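Local coordinates for DNA-binding protein Sso10a-2 (Sulfolobus solfataricus, PDB 4HW0) that binds DNA, probably through its winged-helix domain, and probably helps to compact and organise the archaeal chromatin, at residues E12-I17 with L45-K50; G52-K57 with Y65-K70. One frame throughout, in Å; residues are numbered along the deposited sequence.

Interaction 1 (12-17 with 45-50) and interaction 2 (52-57 with 65-70) lie in one winged-helix domain, their centres about 10 Å apart, and follow each other along the chain. The first joins helix 10-18 to helix 38-50; the second pairs strands 54-59 and 62-67, the hairpin, and runs on into the first turn of helix 69-98. A Schellman motif with Gly52 as its C' residue ends helix 38-50 and leads into the hairpin, Ala53 N bonding to Leu48 O. Leu45 bridges the two contacts: CD2 packs on Leu54 CD1, and CD1 on Tyr65 CE1. Helix bundle and wing therefore share one apolar core, next to the start of helix 69-98, which probably forms the antiparallel coiled coil.

Interaction 1: E12-I17 with L45-K50; sequences EIMFDI and LDQLVK
Met14, present as selenomethionine, reaches from helix 10-18 to helix 38-50. Its CG is anti to the carbonyl carbon (chi1 -69°) and its SE anti to CA, so from CB the chain runs out straight before bending at chi3 (149°). CG comes within 4.1 Å of Leu48 CD2. SE follows along the same methyl, and the terminal CE ends 3.9 Å from Leu48 CD2. Met14 and Leu48 thus run antiparallel alongside each other, with one leucine branch touched along most of the chain. CE of Met14 also sits 3.7 Å from Gln47 OE1, where the two chains meet nearly perpendicular. One turn on, Ile17 points at the partner helix. Its CG2, anti to the backbone N, meets the other Leu48 branch, CD1, at 3.8 Å and Leu45 CD2 at 4.0 Å. Leu48 thus gives one methyl to each of the two side chains. No hydrogen bond crosses the contact; Tyr44 adds to the packing on Met14 and Ile17, and Leu99 of the second subunit touches Met14. The segments 12-17 and 45-50 cross at -83°; such a near-perpendicular apolar contact fits the three-helix bundle of a winged-helix domain.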
ATOM      1  N   GLU A  12     -10.648  -6.823   4.506  1.00 31.08           N
ATOM      2  CA  GLU A  12     -11.136  -6.101   5.622  1.00 30.60           C
ATOM      3  C   GLU A  12     -12.478  -6.558   6.168  1.00 29.65           C
ATOM      4  O   GLU A  12     -12.719  -6.494   7.359  1.00 29.28           O
ATOM      5  CB  GLU A  12     -11.165  -4.650   5.272  1.00 32.24           C
ATOM      6  CG  GLU A  12     -11.515  -3.792   6.449  1.00 34.63           C
ATOM      7  CD  GLU A  12     -11.206  -2.323   6.156  1.00 37.04           C
ATOM      8  OE1 GLU A  12     -10.755  -1.965   5.007  1.00 33.64           O
ATOM      9  OE2 GLU A  12     -11.447  -1.579   7.108  1.00 38.51           O
ATOM     10  N   ILE A  13     -13.389  -6.973   5.300  1.00 28.78           N
ATOM     11  CA  ILE A  13     -14.628  -7.525   5.808  1.00 28.90           C
ATOM     12  C   ILE A  13     -14.333  -8.764   6.602  1.00 26.05           C
ATOM     13  O   ILE A  13     -14.900  -9.023   7.615  1.00 24.03           O
ATOM     14  CB  ILE A  13     -15.622  -7.784   4.625  1.00 32.35           C
ATOM     15  CG1 ILE A  13     -16.155  -6.449   4.136  1.00 34.98           C
ATOM     16  CG2 ILE A  13     -16.835  -8.595   5.069  1.00 33.05           C
ATOM     17  CD1 ILE A  13     -16.813  -6.514   2.767  1.00 37.77           C
HETATM   18  N   MSE A  14     -13.460  -9.617   6.051  1.00 25.10           N
HETATM   19  CA  MSE A  14     -13.106 -10.827   6.769  1.00 25.30           C
HETATM   20  C   MSE A  14     -12.551 -10.532   8.127  1.00 25.04           C
HETATM   21  O   MSE A  14     -12.844 -11.212   9.101  1.00 25.68           O
HETATM   22  CB  MSE A  14     -12.100 -11.640   5.931  1.00 24.93           C
HETATM   23  CG  MSE A  14     -12.677 -12.225   4.700  1.00 25.59           C
HETATM   24 SE   MSE A  14     -11.332 -13.383   3.798  1.00 29.41          SE
HETATM   25  CE  MSE A  14     -12.533 -14.656   3.007  1.00 29.47           C
ATOM     26  N   PHE A  15     -11.692  -9.534   8.224  1.00 26.47           N
ATOM     27  CA  PHE A  15     -11.140  -9.116   9.501  1.00 25.59           C
ATOM     28  C   PHE A  15     -12.249  -8.714  10.439  1.00 27.65           C
ATOM     29  O   PHE A  15     -12.248  -9.107  11.611  1.00 25.89           O
ATOM     30  CB  PHE A  15     -10.126  -7.975   9.345  1.00 28.01           C
ATOM     31  CG  PHE A  15      -9.672  -7.361  10.639  1.00 29.57           C
ATOM     32  CD1 PHE A  15      -8.824  -8.033  11.466  1.00 31.46           C
ATOM     33  CD2 PHE A  15     -10.086  -6.118  11.019  1.00 34.66           C
ATOM     34  CE1 PHE A  15      -8.398  -7.499  12.698  1.00 33.85           C
ATOM     35  CE2 PHE A  15      -9.607  -5.528  12.184  1.00 37.45           C
ATOM     36  CZ  PHE A  15      -8.777  -6.245  13.052  1.00 36.77           C
ATOM     37  N   ASP A  16     -13.176  -7.915   9.925  1.00 27.79           N
ATOM     38  CA  ASP A  16     -14.303  -7.455  10.764  1.00 30.74           C
ATOM     39  C   ASP A  16     -15.224  -8.584  11.227  1.00 28.77           C
ATOM     40  O   ASP A  16     -15.698  -8.584  12.319  1.00 28.83           O
ATOM     41  CB  ASP A  16     -15.079  -6.363  10.048  1.00 33.61           C
ATOM     42  CG  ASP A  16     -14.314  -5.017  10.039  1.00 37.72           C
ATOM     43  OD1 ASP A  16     -13.583  -4.758  11.020  1.00 38.46           O
ATOM     44  OD2 ASP A  16     -14.432  -4.257   9.057  1.00 36.70           O
ATOM     45  N   ILE A  17     -15.373  -9.618  10.411  1.00 26.98           N
ATOM     46  CA  ILE A  17     -16.017 -10.827  10.916  1.00 25.79           C
ATOM     47  C   ILE A  17     -15.215 -11.559  11.993  1.00 26.13           C
ATOM     48  O   ILE A  17     -15.728 -11.925  13.065  1.00 25.98           O
ATOM     49  CB  ILE A  17     -16.321 -11.788   9.757  1.00 25.47           C
ATOM     50  CG1 ILE A  17     -17.320 -11.139   8.825  1.00 25.90           C
ATOM     51  CG2 ILE A  17     -16.869 -13.108  10.257  1.00 25.70           C
ATOM     52  CD1 ILE A  17     -17.523 -11.781   7.484  1.00 26.76           C
ATOM     53  N   LEU A  45     -19.020 -15.752   5.398  1.00 25.05           N
ATOM     54  CA  LEU A  45     -18.949 -16.845   6.353  1.00 24.73           C
ATOM     55  C   LEU A  45     -18.612 -18.136   5.627  1.00 25.48           C
ATOM     56  O   LEU A  45     -17.845 -18.917   6.136  1.00 24.48           O
ATOM     57  CB  LEU A  45     -20.212 -16.993   7.119  1.00 25.35           C
ATOM     58  CG  LEU A  45     -20.442 -15.863   8.141  1.00 24.74           C
ATOM     59  CD1 LEU A  45     -21.876 -15.882   8.599  1.00 26.91           C
ATOM     60  CD2 LEU A  45     -19.503 -15.997   9.313  1.00 23.40           C
ATOM     61  N   ASP A  46     -19.277 -18.369   4.510  1.00 25.86           N
ATOM     62  CA  ASP A  46     -19.041 -19.591   3.780  1.00 28.10           C
ATOM     63  C   ASP A  46     -17.603 -19.725   3.260  1.00 26.13           C
ATOM     64  O   ASP A  46     -16.978 -20.770   3.402  1.00 27.95           O
ATOM     65  CB  ASP A  46     -19.999 -19.769   2.635  1.00 31.02           C
ATOM     66  CG  ASP A  46     -19.801 -21.197   2.005  1.00 35.25           C
ATOM     67  OD1 ASP A  46     -19.962 -22.239   2.736  1.00 36.38           O
ATOM     68  OD2 ASP A  46     -19.360 -21.262   0.860  1.00 41.07           O
ATOM     69  N   GLN A  47     -17.074 -18.629   2.756  1.00 25.48           N
ATOM     70  CA  GLN A  47     -15.688 -18.524   2.391  1.00 25.38           C
ATOM     71  C   GLN A  47     -14.716 -18.808   3.543  1.00 24.61           C
ATOM     72  O   GLN A  47     -13.765 -19.582   3.387  1.00 23.88           O
ATOM     73  CB  GLN A  47     -15.380 -17.216   1.740  1.00 25.66           C
ATOM     74  CG  GLN A  47     -16.075 -17.060   0.372  1.00 27.17           C
ATOM     75  CD  GLN A  47     -15.518 -15.889  -0.369  1.00 30.71           C
ATOM     76  OE1 GLN A  47     -14.981 -14.948   0.265  1.00 36.90           O
ATOM     77  NE2 GLN A  47     -15.746 -15.837  -1.681  1.00 33.06           N
ATOM     78  N   LEU A  48     -14.990 -18.245   4.697  1.00 23.00           N
ATOM     79  CA  LEU A  48     -14.140 -18.445   5.886  1.00 22.31           C
ATOM     80  C   LEU A  48     -14.179 -19.867   6.376  1.00 23.23           C
ATOM     81  O   LEU A  48     -13.157 -20.406   6.841  1.00 23.03           O
ATOM     82  CB  LEU A  48     -14.606 -17.464   6.998  1.00 22.32           C
ATOM     83  CG  LEU A  48     -14.201 -16.039   6.707  1.00 22.13           C
ATOM     84  CD1 LEU A  48     -14.816 -15.019   7.651  1.00 23.29           C
ATOM     85  CD2 LEU A  48     -12.676 -15.849   6.708  1.00 22.09           C
ATOM     86  N   VAL A  49     -15.343 -20.510   6.304  1.00 24.27           N
ATOM     87  CA  VAL A  49     -15.416 -21.983   6.610  1.00 24.48           C
ATOM     88  C   VAL A  49     -14.621 -22.754   5.593  1.00 26.79           C
ATOM     89  O   VAL A  49     -13.785 -23.637   5.956  1.00 27.11           O
ATOM     90  CB  VAL A  49     -16.885 -22.476   6.666  1.00 24.26           C
ATOM     91  CG1 VAL A  49     -16.942 -23.977   6.807  1.00 26.55           C
ATOM     92  CG2 VAL A  49     -17.676 -21.771   7.807  1.00 24.23           C
ATOM     93  N   LYS A  50     -14.759 -22.386   4.331  1.00 27.85           N
ATOM     94  CA  LYS A  50     -14.031 -23.107   3.267  1.00 29.83           C
ATOM     95  C   LYS A  50     -12.554 -23.013   3.414  1.00 31.20           C
ATOM     96  O   LYS A  50     -11.845 -24.013   3.161  1.00 31.79           O
ATOM     97  CB  LYS A  50     -14.378 -22.557   1.911  1.00 33.52           C
ATOM     98  CG  LYS A  50     -15.785 -22.830   1.426  1.00 40.04           C
ATOM     99  CD  LYS A  50     -16.045 -24.293   1.283  1.00 46.43           C
ATOM    100  CE  LYS A  50     -17.207 -24.484   0.311  1.00 54.00           C
ATOM    101  NZ  LYS A  50     -18.529 -24.419   0.999  1.00 56.98           N
TER

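Interaction 2: G52-K57 with Y65-K70; sequences GALNIK and YEITEK
Thr68 OG1 takes part in two hydrogen bonds: it donates to Gly52 O at 2.6 Å, in the carbonyl plane and on a lone pair, and receives the N-H of Gly71. The second bond makes Thr68 the N-cap of helix 69-98; chi1 of 66° sets OG1 between the backbone N and the carbonyl carbon. Thr68 N adds a bond to Ala53 O at 3.0 Å, entering from above the carbonyl plane. Further along, Asn55 and Glu66 form an antiparallel hydrogen-bonded pair, Asn55 N to Glu66 O at 2.9 Å and Glu66 N to Asn55 O at 2.8 Å. On the face of Leu54 and Ile56, Ile56 lies alongside the Tyr65 ring: CG1 makes an off-centre CH-pi contact 4.2 Å from the centroid, and Ile56 CD1 comes within 3.5 Å of Tyr65 CE2. Leu54 splits its methyls, CD1 to Tyr65 CB and CD2 to Ile67 CB. On the face of Asn55 and Glu66, Glu66 OE2 is met by NZ of the extended Lys57 chain at 3.0 Å, from above the carboxylate plane. Backbone bonds thus set the register, Leu54 and Tyr65 turn inward to helix 38-50, and the salt bridge, probably of modest strength, holds the more open, polar face.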
ATOM      1  N   GLY A  52     -10.944 -22.656   6.163  1.00 28.31           N
ATOM      2  CA  GLY A  52     -10.538 -23.220   7.450  1.00 28.86           C
ATOM      3  C   GLY A  52     -10.320 -22.177   8.558  1.00 28.09           C
ATOM      4  O   GLY A  52      -9.703 -22.484   9.580  1.00 27.39           O
ATOM      5  N   ALA A  53     -10.863 -20.996   8.372  1.00 25.72           N
ATOM      6  CA  ALA A  53     -10.742 -19.901   9.384  1.00 25.43           C
ATOM      7  C   ALA A  53     -11.819 -19.977  10.453  1.00 24.53           C
ATOM      8  O   ALA A  53     -11.617 -19.560  11.581  1.00 24.83           O
ATOM      9  CB  ALA A  53     -10.773 -18.560   8.703  1.00 24.84           C
ATOM     10  N   LEU A  54     -12.952 -20.562  10.087  1.00 25.61           N
ATOM     11  CA  LEU A  54     -14.070 -20.820  10.994  1.00 25.93           C
ATOM     12  C   LEU A  54     -14.547 -22.282  10.846  1.00 27.51           C
ATOM     13  O   LEU A  54     -14.555 -22.801   9.767  1.00 26.19           O
ATOM     14  CB  LEU A  54     -15.264 -19.896  10.643  1.00 25.28           C
ATOM     15  CG  LEU A  54     -15.099 -18.407  10.773  1.00 25.35           C
ATOM     16  CD1 LEU A  54     -16.351 -17.686  10.301  1.00 25.45           C
ATOM     17  CD2 LEU A  54     -14.746 -18.063  12.240  1.00 26.74           C
ATOM     18  N   ASN A  55     -14.941 -22.892  11.954  1.00 29.58           N
ATOM     19  CA  ASN A  55     -15.767 -24.106  11.975  1.00 31.61           C
ATOM     20  C   ASN A  55     -17.237 -23.739  12.187  1.00 30.82           C
ATOM     21  O   ASN A  55     -17.536 -22.741  12.831  1.00 31.27           O
ATOM     22  CB  ASN A  55     -15.376 -25.044  13.091  1.00 34.36           C
ATOM     23  CG  ASN A  55     -13.991 -25.631  12.897  1.00 37.42           C
ATOM     24  OD1 ASN A  55     -13.555 -25.871  11.771  1.00 39.12           O
ATOM     25  ND2 ASN A  55     -13.268 -25.777  13.989  1.00 37.83           N
ATOM     26  N   ILE A  56     -18.133 -24.519  11.604  1.00 30.51           N
ATOM     27  CA  ILE A  56     -19.544 -24.245  11.717  1.00 33.74           C
ATOM     28  C   ILE A  56     -20.238 -25.406  12.430  1.00 35.09           C
ATOM     29  O   ILE A  56     -19.946 -26.568  12.175  1.00 32.48           O
ATOM     30  CB  ILE A  56     -20.152 -23.965  10.333  1.00 35.01           C
ATOM     31  CG1 ILE A  56     -21.601 -23.498  10.471  1.00 37.20           C
ATOM     32  CG2 ILE A  56     -19.990 -25.152   9.396  1.00 35.78           C
ATOM     33  CD1 ILE A  56     -22.239 -23.170   9.133  1.00 39.05           C
ATOM     34  N   LYS A  57     -21.137 -25.052  13.318  1.00 33.99           N
ATOM     35  CA  LYS A  57     -21.979 -25.987  14.061  1.00 38.21           C
ATOM     36  C   LYS A  57     -23.400 -25.455  13.991  1.00 37.37           C
ATOM     37  O   LYS A  57     -23.586 -24.270  13.794  1.00 33.09           O
ATOM     38  CB  LYS A  57     -21.606 -25.977  15.542  1.00 43.47           C
ATOM     39  CG  LYS A  57     -20.340 -26.738  15.814  1.00 51.30           C
ATOM     40  CD  LYS A  57     -20.051 -26.864  17.304  1.00 65.47           C
ATOM     41  CE  LYS A  57     -18.726 -27.646  17.424  1.00 73.00           C
ATOM     42  NZ  LYS A  57     -18.014 -27.426  18.715  1.00 78.03           N
ATOM     43  N   TYR A  65     -20.487 -20.184  14.608  1.00 31.74           N
ATOM     44  CA  TYR A  65     -19.171 -20.280  13.999  1.00 31.10           C
ATOM     45  C   TYR A  65     -18.095 -20.114  15.056  1.00 31.58           C
ATOM     46  O   TYR A  65     -18.265 -19.373  16.067  1.00 31.53           O
ATOM     47  CB  TYR A  65     -19.029 -19.232  12.917  1.00 30.03           C
ATOM     48  CG  TYR A  65     -20.018 -19.345  11.804  1.00 29.71           C
ATOM     49  CD1 TYR A  65     -21.275 -18.740  11.905  1.00 29.97           C
ATOM     50  CD2 TYR A  65     -19.690 -19.973  10.622  1.00 29.46           C
ATOM     51  CE1 TYR A  65     -22.180 -18.832  10.875  1.00 30.47           C
ATOM     52  CE2 TYR A  65     -20.596 -20.055   9.580  1.00 28.87           C
ATOM     53  CZ  TYR A  65     -21.837 -19.516   9.725  1.00 29.44           C
ATOM     54  OH  TYR A  65     -22.746 -19.618   8.672  1.00 29.96           O
ATOM     55  N   GLU A  66     -17.041 -20.873  14.918  1.00 29.76           N
ATOM     56  CA  GLU A  66     -15.954 -20.791  15.876  1.00 32.28           C
ATOM     57  C   GLU A  66     -14.680 -20.553  15.177  1.00 28.83           C
ATOM     58  O   GLU A  66     -14.367 -21.282  14.243  1.00 28.39           O
ATOM     59  CB  GLU A  66     -15.727 -22.085  16.619  1.00 38.11           C
ATOM     60  CG  GLU A  66     -16.837 -22.438  17.510  1.00 49.97           C
ATOM     61  CD  GLU A  66     -16.589 -23.834  18.139  1.00 61.49           C
ATOM     62  OE1 GLU A  66     -15.386 -24.301  18.140  1.00 63.26           O
ATOM     63  OE2 GLU A  66     -17.599 -24.426  18.626  1.00 63.74           O
ATOM     64  N   ILE A  67     -13.893 -19.618  15.661  1.00 28.32           N
ATOM     65  CA  ILE A  67     -12.644 -19.294  14.990  1.00 27.62           C
ATOM     66  C   ILE A  67     -11.682 -20.412  15.292  1.00 29.66           C
ATOM     67  O   ILE A  67     -11.686 -20.949  16.401  1.00 27.09           O
ATOM     68  CB  ILE A  67     -12.070 -17.942  15.407  1.00 28.43           C
ATOM     69  CG1 ILE A  67     -10.988 -17.454  14.408  1.00 26.81           C
ATOM     70  CG2 ILE A  67     -11.598 -17.930  16.855  1.00 29.64           C
ATOM     71  CD1 ILE A  67     -10.642 -15.961  14.611  1.00 26.53           C
ATOM     72  N   THR A  68     -10.884 -20.748  14.291  1.00 28.38           N
ATOM     73  CA  THR A  68      -9.873 -21.776  14.424  1.00 29.26           C
ATOM     74  C   THR A  68      -8.512 -21.123  14.630  1.00 30.15           C
ATOM     75  O   THR A  68      -8.339 -19.906  14.506  1.00 27.80           O
ATOM     76  CB  THR A  68      -9.788 -22.607  13.167  1.00 28.57           C
ATOM     77  OG1 THR A  68      -9.313 -21.808  12.089  1.00 27.53           O
ATOM     78  CG2 THR A  68     -11.174 -23.156  12.783  1.00 28.82           C
ATOM     79  N   GLU A  69      -7.528 -21.954  14.936  1.00 30.91           N
ATOM     80  CA  GLU A  69      -6.174 -21.453  15.049  1.00 33.83           C
ATOM     81  C   GLU A  69      -5.752 -20.772  13.754  1.00 31.46           C
ATOM     82  O   GLU A  69      -5.159 -19.688  13.752  1.00 32.14           O
ATOM     83  CB  GLU A  69      -5.280 -22.627  15.443  1.00 38.68           C
ATOM     84  CG  GLU A  69      -3.812 -22.421  15.248  1.00 42.60           C
ATOM     85  CD  GLU A  69      -3.152 -21.776  16.438  1.00 46.25           C
ATOM     86  OE1 GLU A  69      -3.814 -20.945  17.119  1.00 48.20           O
ATOM     87  OE2 GLU A  69      -1.971 -22.117  16.701  1.00 48.50           O
ATOM     88  N   LYS A  70      -6.077 -21.388  12.620  1.00 29.31           N
ATOM     89  CA  LYS A  70      -5.743 -20.780  11.319  1.00 27.76           C
ATOM     90  C   LYS A  70      -6.446 -19.427  11.127  1.00 25.68           C
ATOM     91  O   LYS A  70      -5.899 -18.471  10.635  1.00 24.16           O
ATOM     92  CB  LYS A  70      -6.113 -21.745  10.201  1.00 28.30           C
ATOM     93  CG  LYS A  70      -5.721 -21.257   8.835  1.00 28.68           C
ATOM     94  CD  LYS A  70      -6.042 -22.292   7.724  1.00 28.57           C
ATOM     95  CE  LYS A  70      -5.643 -21.673   6.426  1.00 28.24           C
ATOM     96  NZ  LYS A  70      -6.226 -22.429   5.286  1.00 28.55           N
TER